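PDB 5FU5: Cbm77-rfpl from Ruminococcus flavefaciens, which probably binds plant cell-wall polysaccharide as a family 77 carbohydrate-binding module of the cellulosome. Local coordinates for residues 54-65 with 89-100. Sequence-based numbering, arbitrary orientation. Where two conformers were deposited one is given.
Sequences ISFTAPSAGKLT and ITVDLAQGAHTI
Strand 54-58 pairs antiparallel with strand 96-100 from Ile54–Ile100 to Ala58–Gly96, and strand 62-65 pairs likewise with strand 89-93 from Gly62–Leu93 to Thr65–Thr90, the register slipping by one residue across the two turns. Ten backbone hydrogen bonds tie the two pairings, six between strands 54-58 and 96-100 and four between strands 62-65 and 89-93. Because each segment doubles back between its two strands, the side chains on the Phe56 side of one pairing face those on the Leu64 side of the other, as in a beta-sandwich. Buried Phe56 reaches between the two pairings. With chi1 at 65°, its CG lies between the backbone N and the carbonyl carbon, and the ring swings toward strand 96-100, where CB of His98 makes a CH-pi contact over one face, 4.1 Å from the ring centroid. At the ring edge, Phe56 CZ meets Leu93 CD1 at 3.8 Å, and Ile100 CD1 lies beside CE1. The same Leu93 methyl also covers a face of the His98 imidazole, joining the two layers. Ile100 CD1 and Leu64 CD2 meet tip to tip at 3.9 Å. The imidazole is fixed at both nitrogens: NE2 donates to Ala94 O (2.7 Å) nearly in the ring plane, tying the ring to the backbone of the 94-95 turn, while ND1 bonds to Asp78 OD2. Outside the two segments, Tyr22, just before strand 23-29, packs edge-to-face against Phe56, and Tyr113 of strand 107-116 meets the same ring obliquely. Strand 53-58 is flanked on its other edge by strand 23-29, and strand 62-68 by strand 107-116.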
loop_
_atom_site.group_PDB
_atom_site.type_symbol
_atom_site.label_atom_id
_atom_site.label_comp_id
_atom_site.label_asym_id
_atom_site.label_seq_id
_atom_site.Cartn_x
_atom_site.Cartn_y
_atom_site.Cartn_z
ATOM N N ILE A 54 4.871 -3.774 5.960
ATOM C CA ILE A 54 3.417 -4.035 5.998
ATOM C C ILE A 54 3.239 -5.488 5.582
ATOM O O ILE A 54 3.658 -5.879 4.456
ATOM C CB ILE A 54 2.651 -3.129 5.040
ATOM C CG1 ILE A 54 2.903 -1.659 5.352
ATOM C CG2 ILE A 54 1.178 -3.460 5.090
ATOM C CD1 ILE A 54 2.732 -0.789 4.150
ATOM N N SER A 55 2.644 -6.288 6.474
ATOM C CA SER A 55 2.328 -7.662 6.191
ATOM C C SER A 55 0.828 -7.892 6.132
ATOM O O SER A 55 0.064 -7.212 6.809
ATOM C CB SER A 55 2.938 -8.531 7.267
ATOM O OG SER A 55 4.327 -8.285 7.326
ATOM N N PHE A 56 0.426 -8.861 5.337
ATOM C CA PHE A 56 -0.959 -9.301 5.222
ATOM C C PHE A 56 -0.990 -10.670 4.585
ATOM O O PHE A 56 -0.027 -11.072 3.916
ATOM C CB PHE A 56 -1.814 -8.326 4.439
ATOM C CG PHE A 56 -1.436 -8.170 2.988
ATOM C CD1 PHE A 56 -0.392 -7.340 2.628
ATOM C CD2 PHE A 56 -2.126 -8.843 1.987
ATOM C CE1 PHE A 56 -0.070 -7.145 1.288
ATOM C CE2 PHE A 56 -1.777 -8.671 0.639
ATOM C CZ PHE A 56 -0.747 -7.844 0.303
ATOM N N THR A 57 -2.119 -11.350 4.764
ATOM C CA THR A 57 -2.397 -12.622 4.134
ATOM C C THR A 57 -3.538 -12.424 3.139
ATOM O O THR A 57 -4.658 -12.058 3.505
ATOM C CB THR A 57 -2.702 -13.721 5.160
ATOM O OG1 THR A 57 -1.600 -13.900 6.046
ATOM C CG2 THR A 57 -2.963 -15.082 4.443
ATOM N N ALA A 58 -3.211 -12.574 1.849
ATOM C CA ALA A 58 -4.195 -12.537 0.791
ATOM C C ALA A 58 -5.067 -13.758 0.921
ATOM O O ALA A 58 -4.553 -14.873 0.867
ATOM C CB ALA A 58 -3.540 -12.508 -0.599
ATOM N N PRO A 59 -6.402 -13.581 1.055
ATOM C CA PRO A 59 -7.261 -14.756 1.171
ATOM C C PRO A 59 -7.530 -15.511 -0.144
ATOM O O PRO A 59 -7.974 -16.669 -0.127
ATOM C CB PRO A 59 -8.557 -14.173 1.703
ATOM C CG PRO A 59 -8.570 -12.771 1.289
ATOM C CD PRO A 59 -7.152 -12.333 1.220
ATOM N N SER A 60 -7.229 -14.815 -1.263
ATOM C CA SER A 60 -7.270 -15.355 -2.581
ATOM C C SER A 60 -6.379 -14.496 -3.474
ATOM O O SER A 60 -5.947 -13.423 -3.064
ATOM C CB SER A 60 -8.695 -15.420 -3.111
ATOM O OG SER A 60 -9.306 -14.139 -3.090
ATOM N N ALA A 61 -6.122 -14.991 -4.699
ATOM C CA ALA A 61 -5.318 -14.209 -5.635
ATOM C C ALA A 61 -6.072 -12.927 -6.000
ATOM O O ALA A 61 -7.303 -12.831 -5.890
ATOM C CB ALA A 61 -5.024 -15.008 -6.880
ATOM N N GLY A 62 -5.336 -11.936 -6.450
ATOM C CA GLY A 62 -5.885 -10.621 -6.651
ATOM C C GLY A 62 -4.843 -9.574 -6.929
ATOM O O GLY A 62 -3.776 -9.881 -7.444
ATOM N N LYS A 63 -5.145 -8.326 -6.587
ATOM C CA LYS A 63 -4.348 -7.198 -6.985
ATOM C C LYS A 63 -4.139 -6.277 -5.819
ATOM O O LYS A 63 -5.109 -5.864 -5.176
ATOM C CB LYS A 63 -4.998 -6.431 -8.141
ATOM C CG LYS A 63 -4.170 -5.243 -8.635
ATOM C CD LYS A 63 -4.753 -4.506 -9.813
ATOM C CE LYS A 63 -5.994 -3.752 -9.486
ATOM N NZ LYS A 63 -6.455 -3.005 -10.693
ATOM N N LEU A 64 -2.900 -5.930 -5.559
ATOM C CA LEU A 64 -2.515 -4.920 -4.603
ATOM C C LEU A 64 -2.310 -3.561 -5.293
ATOM O O LEU A 64 -1.602 -3.495 -6.301
ATOM C CB LEU A 64 -1.238 -5.348 -3.869
ATOM C CG LEU A 64 -0.640 -4.337 -2.868
ATOM C CD1 LEU A 64 -1.469 -4.219 -1.583
ATOM C CD2 LEU A 64 0.786 -4.735 -2.526
ATOM N N THR A 65 -2.919 -2.494 -4.745
ATOM C CA THR A 65 -2.699 -1.139 -5.177
ATOM C C THR A 65 -2.145 -0.309 -4.055
ATOM O O THR A 65 -2.635 -0.347 -2.921
ATOM C CB THR A 65 -4.038 -0.502 -5.665
ATOM O OG1 THR A 65 -4.576 -1.238 -6.751
ATOM C CG2 THR A 65 -3.893 0.943 -6.084
ATOM N N ILE A 89 1.414 2.067 -7.574
ATOM C CA ILE A 89 1.943 0.744 -7.811
ATOM C C ILE A 89 0.811 -0.249 -7.822
ATOM O O ILE A 89 -0.052 -0.219 -6.932
ATOM C CB ILE A 89 2.959 0.339 -6.737
ATOM C CG1 ILE A 89 4.181 1.255 -6.863
ATOM C CG2 ILE A 89 3.274 -1.144 -6.805
ATOM C CD1 ILE A 89 5.313 0.974 -5.899
ATOM N N THR A 90 0.782 -1.135 -8.819
ATOM C CA THR A 90 -0.117 -2.273 -8.828
ATOM C C THR A 90 0.704 -3.529 -8.956
ATOM O O THR A 90 1.654 -3.603 -9.749
ATOM C CB THR A 90 -1.181 -2.250 -9.933
ATOM O OG1 THR A 90 -0.559 -2.150 -11.200
ATOM C CG2 THR A 90 -2.070 -1.085 -9.806
ATOM N N VAL A 91 0.341 -4.519 -8.187
ATOM C CA VAL A 91 1.022 -5.808 -8.181
ATOM C C VAL A 91 -0.019 -6.906 -8.057
ATOM O O VAL A 91 -0.817 -6.884 -7.119
ATOM C CB VAL A 91 2.020 -6.020 -7.015
ATOM C CG1 VAL A 91 2.864 -7.279 -7.309
ATOM C CG2 VAL A 91 2.926 -4.821 -6.734
ATOM N N ASP A 92 0.017 -7.887 -8.950
ATOM C CA ASP A 92 -0.837 -9.023 -8.883
ATOM C C ASP A 92 -0.197 -10.064 -7.992
ATOM O O ASP A 92 0.993 -10.343 -8.140
ATOM C CB ASP A 92 -1.121 -9.576 -10.280
ATOM C CG ASP A 92 -1.975 -8.625 -11.130
ATOM O OD1 ASP A 92 -2.335 -7.518 -10.719
ATOM O OD2 ASP A 92 -2.288 -8.949 -12.240
ATOM N N LEU A 93 -0.987 -10.644 -7.088
ATOM C CA LEU A 93 -0.535 -11.537 -6.046
ATOM C C LEU A 93 -1.346 -12.820 -5.937
ATOM O O LEU A 93 -2.546 -12.847 -6.284
ATOM C CB LEU A 93 -0.517 -10.825 -4.674
ATOM C CG LEU A 93 0.377 -9.611 -4.530
ATOM C CD1 LEU A 93 0.152 -8.967 -3.172
ATOM C CD2 LEU A 93 1.850 -9.936 -4.722
ATOM N N ALA A 94 -0.666 -13.887 -5.536
ATOM C CA ALA A 94 -1.327 -15.145 -5.221
ATOM C C ALA A 94 -1.841 -15.137 -3.776
ATOM O O ALA A 94 -1.469 -14.290 -2.962
ATOM C CB ALA A 94 -0.348 -16.303 -5.415
ATOM N N GLN A 95 -2.697 -16.099 -3.473
ATOM C CA GLN A 95 -3.139 -16.316 -2.084
ATOM C C GLN A 95 -1.903 -16.516 -1.212
ATOM O O GLN A 95 -0.908 -17.121 -1.649
ATOM C CB GLN A 95 -4.018 -17.561 -2.000
ATOM C CG GLN A 95 -4.653 -17.858 -0.647
ATOM C CD GLN A 95 -3.731 -18.457 0.412
ATOM O OE1 GLN A 95 -2.809 -19.217 0.098
ATOM N NE2 GLN A 95 -4.037 -18.176 1.708
ATOM N N GLY A 96 -1.970 -16.035 0.030
ATOM C CA GLY A 96 -0.942 -16.306 1.015
ATOM C C GLY A 96 -0.309 -15.070 1.569
ATOM O O GLY A 96 -0.770 -13.938 1.317
ATOM N N ALA A 97 0.732 -15.287 2.372
ATOM C CA ALA A 97 1.382 -14.207 3.117
ATOM C C ALA A 97 2.209 -13.342 2.187
ATOM O O ALA A 97 2.891 -13.858 1.295
ATOM C CB ALA A 97 2.262 -14.753 4.229
ATOM N N HIS A 98 2.108 -12.025 2.377
ATOM C CA HIS A 98 2.916 -11.032 1.636
ATOM C C HIS A 98 3.450 -9.951 2.551
ATOM O O HIS A 98 2.880 -9.674 3.609
ATOM C CB HIS A 98 2.082 -10.383 0.520
ATOM C CG HIS A 98 1.527 -11.391 -0.426
ATOM N ND1 HIS A 98 2.321 -12.051 -1.342
ATOM C CD2 HIS A 98 0.291 -11.907 -0.568
ATOM C CE1 HIS A 98 1.586 -12.913 -2.022
ATOM N NE2 HIS A 98 0.352 -12.864 -1.546
ATOM N N THR A 99 4.509 -9.301 2.112
ATOM C CA THR A 99 5.176 -8.259 2.865
ATOM C C THR A 99 5.641 -7.141 1.944
ATOM O O THR A 99 6.277 -7.409 0.912
ATOM C CB THR A 99 6.389 -8.810 3.658
ATOM O OG1 THR A 99 6.058 -10.055 4.278
ATOM C CG2 THR A 99 6.862 -7.827 4.737
ATOM N N ILE A 100 5.343 -5.902 2.338
ATOM C CA ILE A 100 5.765 -4.708 1.625
ATOM C C ILE A 100 6.854 -4.052 2.468
ATOM O O ILE A 100 6.660 -3.792 3.676
ATOM C CB ILE A 100 4.599 -3.731 1.428
ATOM C CG1 ILE A 100 3.368 -4.435 0.799
ATOM C CG2 ILE A 100 5.056 -2.487 0.659
ATOM C CD1 ILE A 100 2.050 -3.667 1.037
#